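Local coordinates for protein tryptophanyl-tRNA synthetase (Thermus thermophilus, PDB 2EL7) that probably attaches tryptophan to its cognate tRNA at the expense of ATP, working as a homodimeric class I aminoacyl-tRNA synthetase, at residues R3-Q9 with D36-V42; L20-Q25 with L179-P185; E31-A37 with P76-T80; E89-L93 with M318-R322; I137-K141 with T172-P176. One frame throughout, in Å; residues are numbered along the deposited sequence.

Contact 1 (R3-Q9 with D36-V42); sequences RVLSGIQ and DAFFCIV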
# COMPACT_ATOMS: atom_id res chain seq x y z
N ARG A 3 4.34 -20.20 14.29
CA ARG A 3 3.64 -19.98 13.05
C ARG A 3 4.62 -19.60 11.98
O ARG A 3 5.44 -18.70 12.16
CB ARG A 3 2.59 -18.89 13.17
CG ARG A 3 1.85 -18.66 11.86
CD ARG A 3 0.71 -17.70 12.05
NE ARG A 3 -0.34 -18.33 12.82
CZ ARG A 3 -1.24 -17.66 13.54
NH1 ARG A 3 -2.16 -18.33 14.20
NH2 ARG A 3 -1.21 -16.33 13.61
N VAL A 4 4.55 -20.30 10.86
CA VAL A 4 5.45 -20.06 9.77
C VAL A 4 4.75 -19.48 8.55
O VAL A 4 3.62 -19.85 8.25
CB VAL A 4 6.19 -21.38 9.38
CG1 VAL A 4 6.97 -21.20 8.07
CG2 VAL A 4 7.15 -21.77 10.50
N LEU A 5 5.40 -18.55 7.87
CA LEU A 5 4.84 -18.00 6.65
C LEU A 5 5.83 -18.31 5.55
O LEU A 5 6.99 -17.89 5.60
CB LEU A 5 4.63 -16.50 6.73
CG LEU A 5 4.10 -16.01 5.35
CD1 LEU A 5 2.65 -16.47 5.11
CD2 LEU A 5 4.16 -14.51 5.26
N SER A 6 5.38 -19.07 4.55
CA SER A 6 6.26 -19.41 3.43
C SER A 6 5.70 -18.86 2.12
O SER A 6 4.54 -19.10 1.79
CB SER A 6 6.45 -20.93 3.34
OG SER A 6 6.95 -21.47 4.56
N GLY A 7 6.54 -18.14 1.38
CA GLY A 7 6.12 -17.55 0.13
C GLY A 7 6.33 -18.44 -1.08
O GLY A 7 7.43 -18.97 -1.30
N ILE A 8 5.26 -18.59 -1.86
CA ILE A 8 5.26 -19.40 -3.07
C ILE A 8 5.12 -18.49 -4.30
O ILE A 8 4.17 -17.70 -4.40
CB ILE A 8 4.08 -20.39 -3.05
CG1 ILE A 8 4.36 -21.49 -2.03
CG2 ILE A 8 3.83 -20.98 -4.46
CD1 ILE A 8 3.23 -22.51 -1.95
N GLN A 9 6.05 -18.61 -5.24
CA GLN A 9 5.96 -17.77 -6.44
C GLN A 9 4.75 -18.19 -7.29
O GLN A 9 4.45 -19.38 -7.41
CB GLN A 9 7.26 -17.85 -7.24
CG GLN A 9 8.43 -17.27 -6.48
CD GLN A 9 8.12 -15.87 -5.97
OE1 GLN A 9 7.61 -15.03 -6.71
NE2 GLN A 9 8.42 -15.61 -4.68
N ASP A 36 -0.97 -23.93 11.43
CA ASP A 36 -0.16 -22.76 11.63
C ASP A 36 1.03 -22.73 10.70
O ASP A 36 2.00 -22.00 10.91
CB ASP A 36 0.26 -22.65 13.08
CG ASP A 36 -0.78 -21.94 13.90
OD1 ASP A 36 -1.09 -22.41 15.02
OD2 ASP A 36 -1.30 -20.90 13.43
N ALA A 37 0.96 -23.54 9.65
CA ALA A 37 1.99 -23.53 8.63
C ALA A 37 1.33 -22.79 7.48
O ALA A 37 0.71 -23.41 6.63
CB ALA A 37 2.37 -24.96 8.20
N PHE A 38 1.40 -21.46 7.48
CA PHE A 38 0.81 -20.66 6.40
C PHE A 38 1.62 -20.66 5.13
O PHE A 38 2.84 -20.42 5.14
CB PHE A 38 0.61 -19.21 6.83
CG PHE A 38 -0.49 -19.00 7.83
CD1 PHE A 38 -1.09 -17.76 7.96
CD2 PHE A 38 -0.93 -20.04 8.63
CE1 PHE A 38 -2.10 -17.56 8.86
CE2 PHE A 38 -1.94 -19.85 9.53
CZ PHE A 38 -2.53 -18.60 9.64
N PHE A 39 0.95 -20.91 4.01
CA PHE A 39 1.65 -20.91 2.71
C PHE A 39 0.93 -19.92 1.85
O PHE A 39 -0.25 -20.09 1.56
CB PHE A 39 1.66 -22.31 2.08
CG PHE A 39 2.48 -23.32 2.85
CD1 PHE A 39 1.89 -24.11 3.85
CD2 PHE A 39 3.83 -23.50 2.55
CE1 PHE A 39 2.63 -25.06 4.54
CE2 PHE A 39 4.60 -24.46 3.24
CZ PHE A 39 4.00 -25.25 4.23
N CYS A 40 1.66 -18.88 1.44
CA CYS A 40 1.12 -17.76 0.66
C CYS A 40 1.65 -17.65 -0.77
O CYS A 40 2.84 -17.43 -0.97
CB CYS A 40 1.40 -16.46 1.42
SG CYS A 40 0.64 -14.91 0.82
N ILE A 41 0.75 -17.78 -1.75
CA ILE A 41 1.10 -17.67 -3.15
C ILE A 41 1.15 -16.15 -3.39
O ILE A 41 0.11 -15.48 -3.45
CB ILE A 41 0.01 -18.33 -4.05
CG1 ILE A 41 0.04 -19.85 -3.87
CG2 ILE A 41 0.23 -17.97 -5.52
CD1 ILE A 41 -1.07 -20.59 -4.63
N VAL A 42 2.35 -15.60 -3.54
CA VAL A 42 2.48 -14.15 -3.69
C VAL A 42 2.23 -13.55 -5.08
O VAL A 42 3.15 -13.02 -5.70
CB VAL A 42 3.86 -13.65 -3.14
CG1 VAL A 42 3.92 -13.85 -1.65
CG2 VAL A 42 5.00 -14.40 -3.80
O HOH W 1 4.63 -22.26 5.96
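Arg-3 carries CG anti to its backbone nitrogen (chi1 180°) and bends at chi3, which swings its guanidinium onto Asp-36. Phe-38, with CG anti to the carbonyl carbon (chi1 -72°), turns its ring to lie against the same arginine. In a salt bridge, Arg-3 NE and NH1 each hydrogen-bond Asp-36 OD2 at 2.8 Å, from the same face of the carboxylate; the two flat groups are 42° apart. The arginine's CD sits over the Phe-38 face as a CH-pi contact, 4.1 Å from the centroid, so a long aliphatic stem ending in charge suits this partly exposed position just before strand 4-8.

Strands 4-8 and 37-41 run parallel as the two strands of a beta-alpha-beta unit with helix 16-33 between them, part of the class I Rossmann-type core. Bonds alternate between strands, as in Ser-6 N to Phe-38 O (2.9 Å) and Cys-40 N to Ser-6 O (2.9 Å). On one face Leu-5 CD1 touches Phe-38 CB and Cys-40 CB, near Asp-136, a predicted tryptophan ligand. On the other, where helix 16-33 packs, Ile-8 CG2 meets Ile-41 CG1 at 4.0 Å. There a water over the Phe-39 ring donates to Phe-38 O (2.7 Å) and bonds Ser-6 OG.

Contact 2 (L20-Q25 with L179-P185); sequences LGAIKQ and LLNPEAP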
# COMPACT_ATOMS: atom_id res chain seq x y z
N LEU A 20 13.50 -31.11 -4.37
CA LEU A 20 14.50 -31.66 -3.47
C LEU A 20 14.93 -30.72 -2.33
O LEU A 20 15.47 -31.19 -1.32
CB LEU A 20 15.74 -32.07 -4.26
CG LEU A 20 15.43 -33.28 -5.16
CD1 LEU A 20 16.62 -33.65 -6.02
CD2 LEU A 20 15.03 -34.44 -4.25
N GLY A 21 14.70 -29.42 -2.49
CA GLY A 21 15.11 -28.49 -1.46
C GLY A 21 14.03 -27.86 -0.59
O GLY A 21 13.74 -28.33 0.52
N ALA A 22 13.42 -26.79 -1.09
CA ALA A 22 12.41 -26.05 -0.34
C ALA A 22 11.12 -26.79 -0.06
O ALA A 22 10.58 -26.70 1.05
CB ALA A 22 12.10 -24.75 -1.07
N ILE A 23 10.61 -27.51 -1.06
CA ILE A 23 9.36 -28.22 -0.92
C ILE A 23 9.46 -29.30 0.14
O ILE A 23 8.56 -29.46 0.98
CB ILE A 23 8.92 -28.82 -2.28
CG1 ILE A 23 8.50 -27.68 -3.23
CG2 ILE A 23 7.72 -29.74 -2.10
CD1 ILE A 23 8.12 -28.14 -4.60
N LYS A 24 10.54 -30.06 0.12
CA LYS A 24 10.73 -31.10 1.10
C LYS A 24 10.68 -30.48 2.50
O LYS A 24 10.17 -31.09 3.44
CB LYS A 24 12.06 -31.82 0.88
CG LYS A 24 12.55 -32.61 2.09
CD LYS A 24 13.65 -33.61 1.70
CE LYS A 24 13.07 -34.85 0.98
NZ LYS A 24 12.21 -34.54 -0.21
N GLN A 25 11.17 -29.24 2.62
CA GLN A 25 11.17 -28.59 3.92
C GLN A 25 9.78 -28.07 4.28
O GLN A 25 9.36 -28.16 5.44
CB GLN A 25 12.19 -27.45 3.93
CG GLN A 25 12.33 -26.79 5.28
CD GLN A 25 13.34 -25.65 5.26
OE1 GLN A 25 13.18 -24.67 4.52
NE2 GLN A 25 14.39 -25.77 6.09
N LEU A 179 14.55 -19.05 8.33
CA LEU A 179 14.79 -20.48 8.47
C LEU A 179 15.49 -20.90 7.19
O LEU A 179 14.87 -20.92 6.12
CB LEU A 179 13.47 -21.27 8.61
CG LEU A 179 13.56 -22.81 8.61
CD1 LEU A 179 14.40 -23.27 9.80
CD2 LEU A 179 12.15 -23.42 8.68
N LEU A 180 16.78 -21.20 7.30
CA LEU A 180 17.55 -21.63 6.15
C LEU A 180 17.36 -23.13 5.96
O LEU A 180 16.75 -23.79 6.80
CB LEU A 180 19.02 -21.30 6.34
CG LEU A 180 19.26 -19.79 6.35
CD1 LEU A 180 20.69 -19.45 6.71
CD2 LEU A 180 18.93 -19.24 4.99
N ASN A 181 17.92 -23.66 4.88
CA ASN A 181 17.78 -25.07 4.53
C ASN A 181 19.11 -25.65 4.03
O ASN A 181 19.23 -26.12 2.88
CB ASN A 181 16.70 -25.14 3.44
CG ASN A 181 16.27 -26.55 3.12
OD1 ASN A 181 16.30 -27.43 3.98
ND2 ASN A 181 15.83 -26.77 1.88
N PRO A 182 20.14 -25.65 4.90
CA PRO A 182 21.49 -26.16 4.60
C PRO A 182 21.55 -27.63 4.19
O PRO A 182 22.36 -28.01 3.33
CB PRO A 182 22.24 -25.88 5.89
CG PRO A 182 21.19 -26.17 6.92
CD PRO A 182 19.99 -25.44 6.35
N GLU A 183 20.70 -28.45 4.80
CA GLU A 183 20.68 -29.87 4.47
C GLU A 183 20.16 -30.18 3.05
O GLU A 183 20.28 -31.30 2.59
CB GLU A 183 19.87 -30.64 5.50
CG GLU A 183 20.74 -31.36 6.53
CD GLU A 183 21.95 -32.06 5.88
OE1 GLU A 183 22.88 -31.35 5.44
OE2 GLU A 183 21.96 -33.32 5.80
N ALA A 184 19.61 -29.17 2.38
CA ALA A 184 19.07 -29.35 1.04
C ALA A 184 20.15 -29.35 -0.02
O ALA A 184 21.14 -28.64 0.08
CB ALA A 184 18.08 -28.26 0.72
N PRO A 185 19.97 -30.17 -1.06
CA PRO A 185 20.94 -30.27 -2.14
C PRO A 185 20.92 -29.05 -3.06
O PRO A 185 19.86 -28.46 -3.31
CB PRO A 185 20.50 -31.52 -2.89
CG PRO A 185 19.74 -32.30 -1.84
CD PRO A 185 18.97 -31.24 -1.15
O HOH W 2 14.91 -22.37 3.97
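Hydrogen bonds from two side-chain amides, Gln-25 and Asn-181, join helix 16-33 to the loop 179-185. Gln-25 NE2 donates to Leu-180 O at 3.2 Å; the bond is fairly straight (162° at the hydrogen) and lies in the glutamine's amide plane, though it meets the carbonyl from above its own plane. CG anti to the backbone N (chi1 -175°) and an extended chain carry the amide that far out from the helix. In return Asn-181 ND2 gives a weak bond to Gly-21 O (2.9 Å), in a wider pi-type turn of the helix. A water lies 2.9 Å from Gln-25 OE1 and 2.6 Å from Leu-179 O.

Packing is slighter. The two amides slide past each other in opposite directions, their planes 38° apart. Ala-184, which closes a type I turn begun at Asn-181, sets its CB 3.7 Å from Gly-21 CA; two small residues let the backbones come close. Pro-185 CD rests 3.5 Å from Leu-20 O.

With an alanine in place of Gln-25, Leu-180 O would probably lose this donor and the Asn-181 amide its neighbour. The helix begins within the predicted HIGH region, and Leu-180 lies near Glu-149, predicted to bind ATP. Because uncharged amides here bond to main-chain carbonyls, the junction probably depends more on the course of the main chain than on the loop's other side chains.

Contact 3 (E31-A37 with P76-T80); sequences EKLGRDA and PEKVT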
# COMPACT_ATOMS: atom_id res chain seq x y z
N GLU A 31 3.94 -30.91 8.66
CA GLU A 31 3.72 -32.04 9.57
C GLU A 31 3.84 -31.56 11.01
O GLU A 31 3.13 -32.02 11.90
CB GLU A 31 4.77 -33.14 9.35
CG GLU A 31 4.79 -33.73 7.96
CD GLU A 31 3.66 -34.69 7.74
OE1 GLU A 31 3.05 -34.67 6.65
OE2 GLU A 31 3.38 -35.48 8.67
N LYS A 32 4.74 -30.60 11.22
CA LYS A 32 4.98 -30.09 12.55
C LYS A 32 4.02 -29.00 13.04
O LYS A 32 3.60 -28.99 14.21
CB LYS A 32 6.43 -29.58 12.61
CG LYS A 32 6.91 -29.18 13.98
CD LYS A 32 8.43 -29.00 13.99
CE LYS A 32 8.94 -28.51 15.34
NZ LYS A 32 8.60 -29.44 16.46
N LEU A 33 3.65 -28.09 12.14
CA LEU A 33 2.79 -27.00 12.56
C LEU A 33 1.33 -27.12 12.18
O LEU A 33 0.49 -26.44 12.74
CB LEU A 33 3.38 -25.67 12.07
CG LEU A 33 4.84 -25.51 12.52
CD1 LEU A 33 5.48 -24.27 11.88
CD2 LEU A 33 4.88 -25.44 14.04
N GLY A 34 1.03 -28.00 11.25
CA GLY A 34 -0.35 -28.19 10.86
C GLY A 34 -0.95 -26.94 10.24
O GLY A 34 -0.43 -26.45 9.23
N ARG A 35 -2.01 -26.41 10.86
CA ARG A 35 -2.71 -25.24 10.35
C ARG A 35 -1.92 -23.94 10.51
O ARG A 35 -2.15 -22.95 9.83
CB ARG A 35 -4.06 -25.12 11.03
CG ARG A 35 -5.25 -25.17 10.10
CD ARG A 35 -5.82 -26.55 9.80
NE ARG A 35 -5.76 -26.84 8.36
CZ ARG A 35 -6.67 -27.51 7.65
NH1 ARG A 35 -6.46 -27.70 6.36
NH2 ARG A 35 -7.79 -27.97 8.19
N ASP A 36 -0.97 -23.93 11.43
CA ASP A 36 -0.16 -22.76 11.63
C ASP A 36 1.03 -22.73 10.70
O ASP A 36 2.00 -22.00 10.91
CB ASP A 36 0.26 -22.65 13.08
CG ASP A 36 -0.78 -21.94 13.90
OD1 ASP A 36 -1.09 -22.41 15.02
OD2 ASP A 36 -1.30 -20.90 13.43
N ALA A 37 0.96 -23.54 9.65
CA ALA A 37 1.99 -23.53 8.63
C ALA A 37 1.33 -22.79 7.48
O ALA A 37 0.71 -23.41 6.63
CB ALA A 37 2.37 -24.96 8.20
N PRO A 76 -3.60 -29.48 1.88
CA PRO A 76 -4.69 -28.60 2.36
C PRO A 76 -5.52 -29.18 3.48
O PRO A 76 -6.31 -28.46 4.08
CB PRO A 76 -5.51 -28.35 1.10
CG PRO A 76 -4.55 -28.69 -0.04
CD PRO A 76 -3.85 -29.88 0.49
N GLU A 77 -5.37 -30.48 3.76
CA GLU A 77 -6.10 -31.11 4.86
C GLU A 77 -5.34 -30.89 6.16
O GLU A 77 -5.88 -31.10 7.24
CB GLU A 77 -6.26 -32.62 4.66
CG GLU A 77 -7.02 -33.03 3.41
CD GLU A 77 -8.31 -32.26 3.26
OE1 GLU A 77 -8.62 -31.85 2.11
OE2 GLU A 77 -9.01 -32.07 4.29
N LYS A 78 -4.07 -30.48 6.03
CA LYS A 78 -3.20 -30.24 7.18
C LYS A 78 -2.76 -28.78 7.32
O LYS A 78 -2.75 -28.26 8.44
CB LYS A 78 -1.95 -31.09 7.07
CG LYS A 78 -2.18 -32.60 7.12
CD LYS A 78 -0.85 -33.31 7.06
CE LYS A 78 -1.00 -34.77 6.71
NZ LYS A 78 0.33 -35.34 6.35
N VAL A 79 -2.42 -28.12 6.21
CA VAL A 79 -1.93 -26.74 6.31
C VAL A 79 -2.90 -25.62 5.94
O VAL A 79 -4.12 -25.84 5.85
CB VAL A 79 -0.63 -26.56 5.50
CG1 VAL A 79 0.32 -27.72 5.79
CG2 VAL A 79 -0.92 -26.43 3.99
N THR A 80 -2.35 -24.42 5.76
CA THR A 80 -3.16 -23.24 5.41
C THR A 80 -2.55 -22.58 4.20
O THR A 80 -1.57 -21.87 4.31
CB THR A 80 -3.24 -22.26 6.60
OG1 THR A 80 -4.00 -22.89 7.63
CG2 THR A 80 -3.93 -20.94 6.23
O HOH W 3 -9.71 -29.39 5.70
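The Arg-35 guanidinium lies with one face over the backbone of Glu-77 and Lys-78, Glu-77 O 3.4 Å above its plane toward the rim, while its edge meets Val-79. There NE and NH1 grip Val-79 O side-on, at 3.2 and 3.0 Å; the NH1 bond lies in the carbonyl plane, whereas NE comes from above it. Bends at chi2 (89°) and chi3 fold the chain into this grip. NH2 reaches weakly to a water that donates to Glu-77 OE2; Glu-77 OE1 bonds Tyr-298 of helix 296-324.

Here helix 16-33 ends and turns into strand 37-41, beside the start of strand 80-83, its parallel neighbour in the Rossmann-type sheet. Gly-34, just past the helix, takes a positive phi (64°), easy for a residue without a side chain, and Val-79 CA lies 3.3 Å from Gly-34 O in a CA-H...O contact. Thr-80 N gives a weak bond to Ala-37 O, at the start of the two strands. Ala-37 CB touches Val-79 CG1 at 4.2 Å, compact apolar groups on the buried side. Nearer the solvent, the extended Lys-78 lays NZ 2.8 Å from Glu-31 OE1, a salt bridge on the carboxylate's syn side.

Contact 4 (E89-L93 with M318-R322); sequences EHTEL and MEEVR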
# COMPACT_ATOMS: atom_id res chain seq x y z
N GLU A 89 -5.97 -6.95 3.63
CA GLU A 89 -5.60 -6.22 4.83
C GLU A 89 -4.10 -5.92 4.88
O GLU A 89 -3.69 -4.86 5.34
CB GLU A 89 -5.94 -7.02 6.11
CG GLU A 89 -7.38 -7.03 6.61
CD GLU A 89 -8.32 -7.82 5.74
OE1 GLU A 89 -7.87 -8.74 5.02
OE2 GLU A 89 -9.53 -7.54 5.78
N HIS A 90 -3.25 -6.85 4.42
CA HIS A 90 -1.84 -6.55 4.53
C HIS A 90 -1.39 -5.34 3.74
O HIS A 90 -0.38 -4.73 4.11
CB HIS A 90 -0.96 -7.80 4.23
CG HIS A 90 -0.72 -8.07 2.77
ND1 HIS A 90 -1.63 -8.71 1.97
CD2 HIS A 90 0.33 -7.76 1.98
CE1 HIS A 90 -1.15 -8.79 0.74
NE2 HIS A 90 0.04 -8.22 0.72
N THR A 91 -2.11 -4.96 2.68
CA THR A 91 -1.70 -3.76 1.93
C THR A 91 -1.96 -2.54 2.76
O THR A 91 -1.43 -1.48 2.47
CB THR A 91 -2.43 -3.53 0.53
OG1 THR A 91 -3.83 -3.32 0.71
CG2 THR A 91 -2.16 -4.68 -0.41
N GLU A 92 -2.82 -2.67 3.75
CA GLU A 92 -3.13 -1.54 4.62
C GLU A 92 -2.04 -1.42 5.68
O GLU A 92 -1.54 -0.32 5.99
CB GLU A 92 -4.48 -1.73 5.27
CG GLU A 92 -4.87 -0.57 6.14
CD GLU A 92 -6.14 -0.83 6.90
OE1 GLU A 92 -6.84 -1.79 6.54
OE2 GLU A 92 -6.43 -0.08 7.87
N LEU A 93 -1.66 -2.57 6.25
CA LEU A 93 -0.61 -2.62 7.24
C LEU A 93 0.64 -2.13 6.50
O LEU A 93 1.55 -1.52 7.09
CB LEU A 93 -0.39 -4.07 7.69
CG LEU A 93 0.74 -4.26 8.69
CD1 LEU A 93 0.54 -3.27 9.84
CD2 LEU A 93 0.71 -5.70 9.21
N MET A 318 -5.11 -6.35 12.19
CA MET A 318 -5.36 -5.02 11.66
C MET A 318 -6.22 -4.17 12.62
O MET A 318 -6.10 -2.94 12.64
CB MET A 318 -6.02 -5.14 10.27
CG MET A 318 -5.89 -3.90 9.39
SD MET A 318 -4.13 -3.48 9.11
CE MET A 318 -4.03 -1.86 9.76
N GLU A 319 -7.07 -4.78 13.42
CA GLU A 319 -7.86 -3.99 14.35
C GLU A 319 -6.92 -3.55 15.44
O GLU A 319 -6.95 -2.41 15.88
CB GLU A 319 -9.02 -4.80 14.94
CG GLU A 319 -10.28 -4.75 14.08
CD GLU A 319 -11.38 -5.65 14.61
OE1 GLU A 319 -11.86 -5.38 15.74
OE2 GLU A 319 -11.76 -6.62 13.90
N GLU A 320 -6.07 -4.47 15.89
CA GLU A 320 -5.10 -4.13 16.91
C GLU A 320 -4.24 -2.94 16.46
O GLU A 320 -4.07 -1.97 17.20
CB GLU A 320 -4.23 -5.35 17.20
CG GLU A 320 -3.28 -5.19 18.35
CD GLU A 320 -2.38 -6.40 18.49
OE1 GLU A 320 -1.56 -6.45 19.45
OE2 GLU A 320 -2.51 -7.32 17.65
N VAL A 321 -3.72 -2.98 15.22
CA VAL A 321 -2.90 -1.89 14.69
C VAL A 321 -3.65 -0.56 14.55
O VAL A 321 -3.18 0.48 14.98
CB VAL A 321 -2.26 -2.25 13.31
CG1 VAL A 321 -1.57 -1.02 12.71
CG2 VAL A 321 -1.26 -3.38 13.47
N ARG A 322 -4.84 -0.58 13.95
CA ARG A 322 -5.59 0.66 13.77
C ARG A 322 -5.79 1.40 15.10
O ARG A 322 -5.70 2.63 15.18
CB ARG A 322 -6.94 0.38 13.08
CG ARG A 322 -6.79 0.03 11.60
CD ARG A 322 -8.07 -0.03 10.80
NE ARG A 322 -8.71 -1.32 11.00
CZ ARG A 322 -9.07 -2.16 10.04
NH1 ARG A 322 -9.64 -3.30 10.38
NH2 ARG A 322 -8.87 -1.89 8.75
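Met-318 and Glu-92 face each other across two helices that run in nearly the same direction: helix 89-99 of the catalytic region and the long C-terminal helix 296-324, whose segments have axes 25° apart and 10.8 Å at closest approach. This wide spacing is filled by long side chains. Glu-92 stands straight out from its helix, CG anti to the backbone N (chi1 -178°) and the chain extended beyond it. Met-318 leans across it obliquely, bent at chi2 and chi3, with its CE 3.5 Å from Glu-92 OE2 and its SD 4.0 Å from Leu-93 CB. A flexible, unbranched thioether suits this wedge between an acid and a leucine.

Arg-322 crosses Glu-92 at about a right angle, the guanidinium and carboxylate planes turned 42° from one another. Its NH2 forms a salt bridge with Glu-92 OE1 at 3.0 Å and a weak hydrogen bond to Glu-92 OE2 at 3.2 Å. The second of these oxygens also accepts from Tyr-44 OH of the second subunit, so a buried carboxylate is shared between this arginine and the dimer interface; the nearby arginine charge would probably favour its ionised form. On its own helix Met-318 CG lies 3.6 Å above the Arg-322 guanidinium, over its centre, so that one face of the guanidinium lies against the methionine.

Deeper in, toward helix 124-139, branched aliphatic residues take over. Leu-93 and Val-321 cross at about a right angle, and Leu-93 CD1 touches Val-321 CG2 at 4.1 Å.

Contact 5 (I137-K141 with T172-P176); sequences ILIYK and TFPEP
A Schellman motif with Lys-141 as its C-prime residue ends helix 124-139, and the loop 172-176 packs against that terminus. Lys-141 takes the positive phi of this position, with Ala-142 N bonded to Ile-137 O and Lys-141 N to Leu-138 O (2.9 Å). The same Leu-138 O lies near the plane of the Phe-173 ring, at its edge, 3.2 Å from CE2, where the ring hydrogens are mildly positive. Alongside, Leu-138 CB meets Phe-173 CD2 at 3.5 Å.

With CG anti to the carbonyl carbon (chi1 -54°), Leu-138 sends CD2 toward the prolines, 3.7 Å from Pro-176 CD and near Pro-174 O. Ile-137 CG2 touches Pro-176 CG at 3.8 Å. These rings suit an irregular loop, giving apolar surface on a restrained backbone as it leads into strand 177-179 of the catalytic domain; the residue just before Ile-137 is Asp-136, predicted to bind tryptophan.

Were an alanine to stand at Phe-173, Leu-138 would probably lose its aromatic cover and a gap would be likely to open toward Leu-93 and Val-321, which also pack on the ring.

Lys-141 folds over the loop, bending at chi2 and chi4: CG lies 3.7 Å from Pro-174 CD and CE 3.0 Å from Thr-172 O. Its NZ makes a salt bridge to Glu-320 of helix 296-324.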
# COMPACT_ATOMS: atom_id res chain seq x y z
N ILE A 137 4.26 -10.85 6.36
CA ILE A 137 4.81 -11.64 7.45
C ILE A 137 4.20 -11.26 8.81
O ILE A 137 3.75 -12.13 9.57
CB ILE A 137 6.36 -11.50 7.54
CG1 ILE A 137 7.03 -12.11 6.31
CG2 ILE A 137 6.88 -12.17 8.81
CD1 ILE A 137 8.54 -12.01 6.31
N LEU A 138 4.16 -9.97 9.11
CA LEU A 138 3.63 -9.56 10.40
C LEU A 138 2.10 -9.52 10.56
O LEU A 138 1.58 -9.66 11.69
CB LEU A 138 4.27 -8.23 10.79
CG LEU A 138 5.80 -8.31 10.76
CD1 LEU A 138 6.42 -6.94 11.08
CD2 LEU A 138 6.30 -9.39 11.72
N ILE A 139 1.35 -9.35 9.47
CA ILE A 139 -0.12 -9.31 9.59
C ILE A 139 -0.64 -10.63 10.18
O ILE A 139 -1.72 -10.67 10.80
CB ILE A 139 -0.79 -9.10 8.24
CG1 ILE A 139 -2.24 -8.68 8.44
CG2 ILE A 139 -0.82 -10.43 7.45
CD1 ILE A 139 -2.45 -7.22 8.47
N TYR A 140 0.13 -11.71 9.96
CA TYR A 140 -0.21 -13.05 10.41
C TYR A 140 0.61 -13.46 11.64
O TYR A 140 0.53 -14.61 12.10
CB TYR A 140 0.04 -14.08 9.29
CG TYR A 140 -0.73 -13.82 8.01
CD1 TYR A 140 -0.06 -13.61 6.79
CD2 TYR A 140 -2.11 -13.71 8.02
CE1 TYR A 140 -0.76 -13.28 5.64
CE2 TYR A 140 -2.81 -13.38 6.89
CZ TYR A 140 -2.14 -13.16 5.69
OH TYR A 140 -2.86 -12.69 4.61
N LYS A 141 1.39 -12.51 12.15
CA LYS A 141 2.23 -12.74 13.32
C LYS A 141 3.09 -13.98 13.15
O LYS A 141 3.31 -14.71 14.10
CB LYS A 141 1.38 -12.91 14.58
CG LYS A 141 1.32 -11.70 15.52
CD LYS A 141 0.27 -10.69 15.11
CE LYS A 141 0.17 -9.50 16.09
NZ LYS A 141 -0.56 -9.77 17.36
N THR A 172 3.52 -5.47 19.85
CA THR A 172 2.49 -5.98 18.96
C THR A 172 2.91 -7.13 18.08
O THR A 172 2.15 -8.10 17.90
CB THR A 172 1.98 -4.87 18.03
OG1 THR A 172 1.54 -3.75 18.80
CG2 THR A 172 0.85 -5.40 17.19
N PHE A 173 4.12 -7.03 17.52
CA PHE A 173 4.61 -8.01 16.58
C PHE A 173 5.85 -8.80 17.00
O PHE A 173 6.71 -8.28 17.70
CB PHE A 173 4.96 -7.33 15.25
CG PHE A 173 3.80 -6.67 14.55
CD1 PHE A 173 3.72 -5.29 14.49
CD2 PHE A 173 2.85 -7.43 13.89
CE1 PHE A 173 2.70 -4.67 13.76
CE2 PHE A 173 1.83 -6.82 13.16
CZ PHE A 173 1.75 -5.43 13.10
N PRO A 174 5.94 -10.06 16.57
CA PRO A 174 7.09 -10.90 16.92
C PRO A 174 8.14 -10.46 15.93
O PRO A 174 7.79 -9.84 14.93
CB PRO A 174 6.60 -12.31 16.61
CG PRO A 174 5.73 -12.06 15.36
CD PRO A 174 4.92 -10.85 15.84
N GLU A 175 9.40 -10.76 16.20
CA GLU A 175 10.51 -10.44 15.30
C GLU A 175 10.77 -11.75 14.57
O GLU A 175 11.39 -12.65 15.12
CB GLU A 175 11.75 -10.03 16.10
CG GLU A 175 11.62 -8.66 16.75
CD GLU A 175 12.82 -8.28 17.59
OE1 GLU A 175 13.95 -8.32 17.06
OE2 GLU A 175 12.62 -7.93 18.77
N PRO A 176 10.31 -11.87 13.34
CA PRO A 176 10.54 -13.13 12.62
C PRO A 176 11.98 -13.51 12.41
O PRO A 176 12.85 -12.66 12.26
CB PRO A 176 9.79 -12.92 11.30
CG PRO A 176 9.84 -11.45 11.13
CD PRO A 176 9.58 -10.91 12.49

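In the fold
From the N terminus, contact 1 closes the first beta-alpha-beta loop by pairing strands 4-8 and 37-41 round helix 16-33. Contact 3 crosses it, sharing Asp-36 and Ala-37, closes a loop of 38 residues and brings in the next parallel strand, 80-83. Contact 2 starts on the same helix and closes a loop of over 150 residues; it crosses contact 1 and contains both contact 3 and contact 5. Contact 4 follows contact 1 in series, crosses contact 2, and closes a loop of 224 residues between helices 89-99 and 296-324. Contact 5, nested inside contact 4, touches it through Ile-139 on Leu-93, and reaches contact 1 where Arg-3 NH2 bonds Tyr-140 O.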